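Local structure of Nop domain-containing protein (Archaeoglobus fulgidus, 1NT2) at residues B[21-26]-B[57-61]. The protein probably binds box C/D guide RNA and pairs with the methyltransferase fibrillarin as a core protein of the archaeal box C/D ribonucleoprotein. Residues are numbered along the deposited sequence; the frame is centred on the assembly and turned at random.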
ATOM      1  N   PHE B  21      45.231 -10.880  17.642  1.00 58.72           N
ATOM      2  CA  PHE B  21      45.274  -9.442  17.880  1.00 56.81           C
ATOM      3  C   PHE B  21      44.224  -8.876  16.948  1.00 56.26           C
ATOM      4  O   PHE B  21      43.643  -7.821  17.197  1.00 56.19           O
ATOM      5  CB  PHE B  21      46.648  -8.874  17.517  1.00 54.74           C
ATOM      6  CG  PHE B  21      47.746  -9.342  18.416  1.00 52.45           C
ATOM      7  CD1 PHE B  21      49.057  -9.337  17.983  1.00 50.97           C
ATOM      8  CD2 PHE B  21      47.464  -9.803  19.701  1.00 52.36           C
ATOM      9  CE1 PHE B  21      50.071  -9.784  18.805  1.00 50.13           C
ATOM     10  CE2 PHE B  21      48.470 -10.252  20.532  1.00 50.23           C
ATOM     11  CZ  PHE B  21      49.775 -10.244  20.084  1.00 50.77           C
ATOM     12  N   GLU B  22      43.994  -9.608  15.864  1.00 54.74           N
ATOM     13  CA  GLU B  22      43.007  -9.221  14.884  1.00 52.95           C
ATOM     14  C   GLU B  22      41.660  -9.105  15.575  1.00 51.66           C
ATOM     15  O   GLU B  22      40.878  -8.199  15.281  1.00 52.64           O
ATOM     16  CB  GLU B  22      42.941 -10.265  13.774  1.00 53.04           C
ATOM     17  CG  GLU B  22      44.233 -10.380  12.988  1.00 54.22           C
ATOM     18  CD  GLU B  22      44.125 -11.336  11.811  1.00 54.79           C
ATOM     19  OE1 GLU B  22      45.112 -11.447  11.050  1.00 55.12           O
ATOM     20  OE2 GLU B  22      43.060 -11.973  11.645  1.00 53.55           O
ATOM     21  N   GLU B  23      41.394 -10.012  16.511  1.00 49.05           N
ATOM     22  CA  GLU B  23      40.125  -9.988  17.217  1.00 45.54           C
ATOM     23  C   GLU B  23      40.016  -8.778  18.122  1.00 44.58           C
ATOM     24  O   GLU B  23      39.132  -7.950  17.923  1.00 45.38           O
ATOM     25  CB  GLU B  23      39.928 -11.266  18.026  1.00 43.88           C
ATOM     26  CG  GLU B  23      38.524 -11.836  17.896  1.00 41.17           C
ATOM     27  CD  GLU B  23      38.308 -13.048  18.764  1.00 40.41           C
ATOM     28  OE1 GLU B  23      38.398 -12.899  20.002  1.00 39.76           O
ATOM     29  OE2 GLU B  23      38.053 -14.144  18.212  1.00 39.07           O
ATOM     30  N   SER B  24      40.908  -8.666  19.103  1.00 43.98           N
ATOM     31  CA  SER B  24      40.886  -7.531  20.034  1.00 44.22           C
ATOM     32  C   SER B  24      41.064  -6.207  19.304  1.00 42.96           C
ATOM     33  O   SER B  24      40.734  -5.145  19.834  1.00 43.66           O
ATOM     34  CB  SER B  24      41.983  -7.669  21.087  1.00 45.71           C
ATOM     35  OG  SER B  24      43.255  -7.788  20.475  1.00 48.46           O
ATOM     36  N   PHE B  25      41.607  -6.277  18.095  1.00 40.72           N
ATOM     37  CA  PHE B  25      41.806  -5.091  17.285  1.00 38.41           C
ATOM     38  C   PHE B  25      40.416  -4.576  16.973  1.00 36.60           C
ATOM     39  O   PHE B  25      40.142  -3.384  17.052  1.00 35.86           O
ATOM     40  CB  PHE B  25      42.505  -5.459  15.979  1.00 39.82           C
ATOM     41  CG  PHE B  25      42.929  -4.273  15.168  1.00 40.82           C
ATOM     42  CD1 PHE B  25      44.036  -3.519  15.546  1.00 40.21           C
ATOM     43  CD2 PHE B  25      42.211  -3.896  14.037  1.00 40.68           C
ATOM     44  CE1 PHE B  25      44.425  -2.407  14.814  1.00 40.54           C
ATOM     45  CE2 PHE B  25      42.590  -2.785  13.297  1.00 40.98           C
ATOM     46  CZ  PHE B  25      43.701  -2.039  13.686  1.00 41.55           C
ATOM     47  N   LEU B  26      39.546  -5.513  16.607  1.00 35.91           N
ATOM     48  CA  LEU B  26      38.155  -5.232  16.274  1.00 34.76           C
ATOM     49  C   LEU B  26      37.366  -5.048  17.562  1.00 34.11           C
ATOM     50  O   LEU B  26      36.248  -4.525  17.551  1.00 34.07           O
ATOM     51  CB  LEU B  26      37.569  -6.401  15.473  1.00 33.11           C
ATOM     52  CG  LEU B  26      38.272  -6.699  14.141  1.00 32.84           C
ATOM     53  CD1 LEU B  26      37.794  -8.026  13.564  1.00 32.17           C
ATOM     54  CD2 LEU B  26      38.009  -5.556  13.172  1.00 30.72           C
ATOM     55  N   THR B  57      48.483  -6.411  11.648  1.00 41.15           N
ATOM     56  CA  THR B  57      47.129  -6.624  12.149  1.00 42.12           C
ATOM     57  C   THR B  57      46.136  -5.731  11.419  1.00 41.56           C
ATOM     58  O   THR B  57      45.155  -6.211  10.853  1.00 41.19           O
ATOM     59  CB  THR B  57      47.035  -6.317  13.660  1.00 43.45           C
ATOM     60  OG1 THR B  57      48.103  -6.983  14.347  1.00 45.25           O
ATOM     61  CG2 THR B  57      45.691  -6.798  14.230  1.00 43.14           C
ATOM     62  N   ALA B  58      46.399  -4.427  11.440  1.00 41.89           N
ATOM     63  CA  ALA B  58      45.536  -3.451  10.787  1.00 41.66           C
ATOM     64  C   ALA B  58      45.412  -3.749   9.294  1.00 42.05           C
ATOM     65  O   ALA B  58      44.476  -3.298   8.636  1.00 42.99           O
ATOM     66  CB  ALA B  58      46.082  -2.031  11.003  1.00 39.15           C
ATOM     67  N   LEU B  59      46.350  -4.519   8.758  1.00 41.99           N
ATOM     68  CA  LEU B  59      46.313  -4.854   7.343  1.00 42.02           C
ATOM     69  C   LEU B  59      45.423  -6.071   7.074  1.00 42.63           C
ATOM     70  O   LEU B  59      44.670  -6.102   6.100  1.00 42.86           O
ATOM     71  CB  LEU B  59      47.725  -5.121   6.832  1.00 40.79           C
ATOM     72  CG  LEU B  59      47.830  -5.071   5.315  1.00 40.94           C
ATOM     73  CD1 LEU B  59      47.415  -3.696   4.829  1.00 42.27           C
ATOM     74  CD2 LEU B  59      49.245  -5.372   4.888  1.00 42.59           C
ATOM     75  N   ALA B  60      45.510  -7.065   7.953  1.00 42.75           N
ATOM     76  CA  ALA B  60      44.723  -8.286   7.831  1.00 41.52           C
ATOM     77  C   ALA B  60      43.235  -7.991   7.810  1.00 41.83           C
ATOM     78  O   ALA B  60      42.534  -8.429   6.907  1.00 42.61           O
ATOM     79  CB  ALA B  60      45.043  -9.228   8.979  1.00 41.07           C
ATOM     80  N   VAL B  61      42.751  -7.252   8.805  1.00 42.30           N
ATOM     81  CA  VAL B  61      41.330  -6.922   8.874  1.00 42.72           C
ATOM     82  C   VAL B  61      40.892  -6.091   7.677  1.00 43.51           C
ATOM     83  O   VAL B  61      39.812  -6.304   7.132  1.00 44.54           O
ATOM     84  CB  VAL B  61      40.971  -6.147  10.174  1.00 41.98           C
ATOM     85  CG1 VAL B  61      41.016  -7.079  11.376  1.00 40.94           C
ATOM     86  CG2 VAL B  61      41.920  -4.995  10.367  1.00 41.21           C
TER
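Two helices meet nearly at right angles here: the axes of 21-26 and 57-61 cross at -80° and approach to 9.4 Å, with no hydrogen bond between them. Phe25, with chi1 in the t well, sends its ring across to the other helix, where CZ lies 3.6 Å from CB of Ala58 and CE2 3.7 Å from CG2 of Val61; the small alanine leaves room for the ring. Thr57, in the m rotamer, turns its methyl onto the backbone of Phe21 and Glu22, with CG2 3.7 Å from N of Glu22, while OG1 is satisfied by O of Ile53 one turn earlier. A polar residue can therefore be buried at low cost. Val61 also meets Leu26, CG1 to CD2 at 3.8 Å. The partly exposed Glu22, extended with chi2 and chi3 near 180°, runs its aliphatic stem past Thr57; its OE1 lies 3.0 Å from CB of Ala60, a tight van der Waals contact and no bond, the small methyl admitting the carboxylate. Phe236 of helix 217-236 touches both Leu26 and Val61, and Ile123 and Pro109 of the fibrillarin chain pack on Phe25 and Ala58. This is near-orthogonal helix-helix packing that forms part of the Nop5 surface meeting fibrillarin.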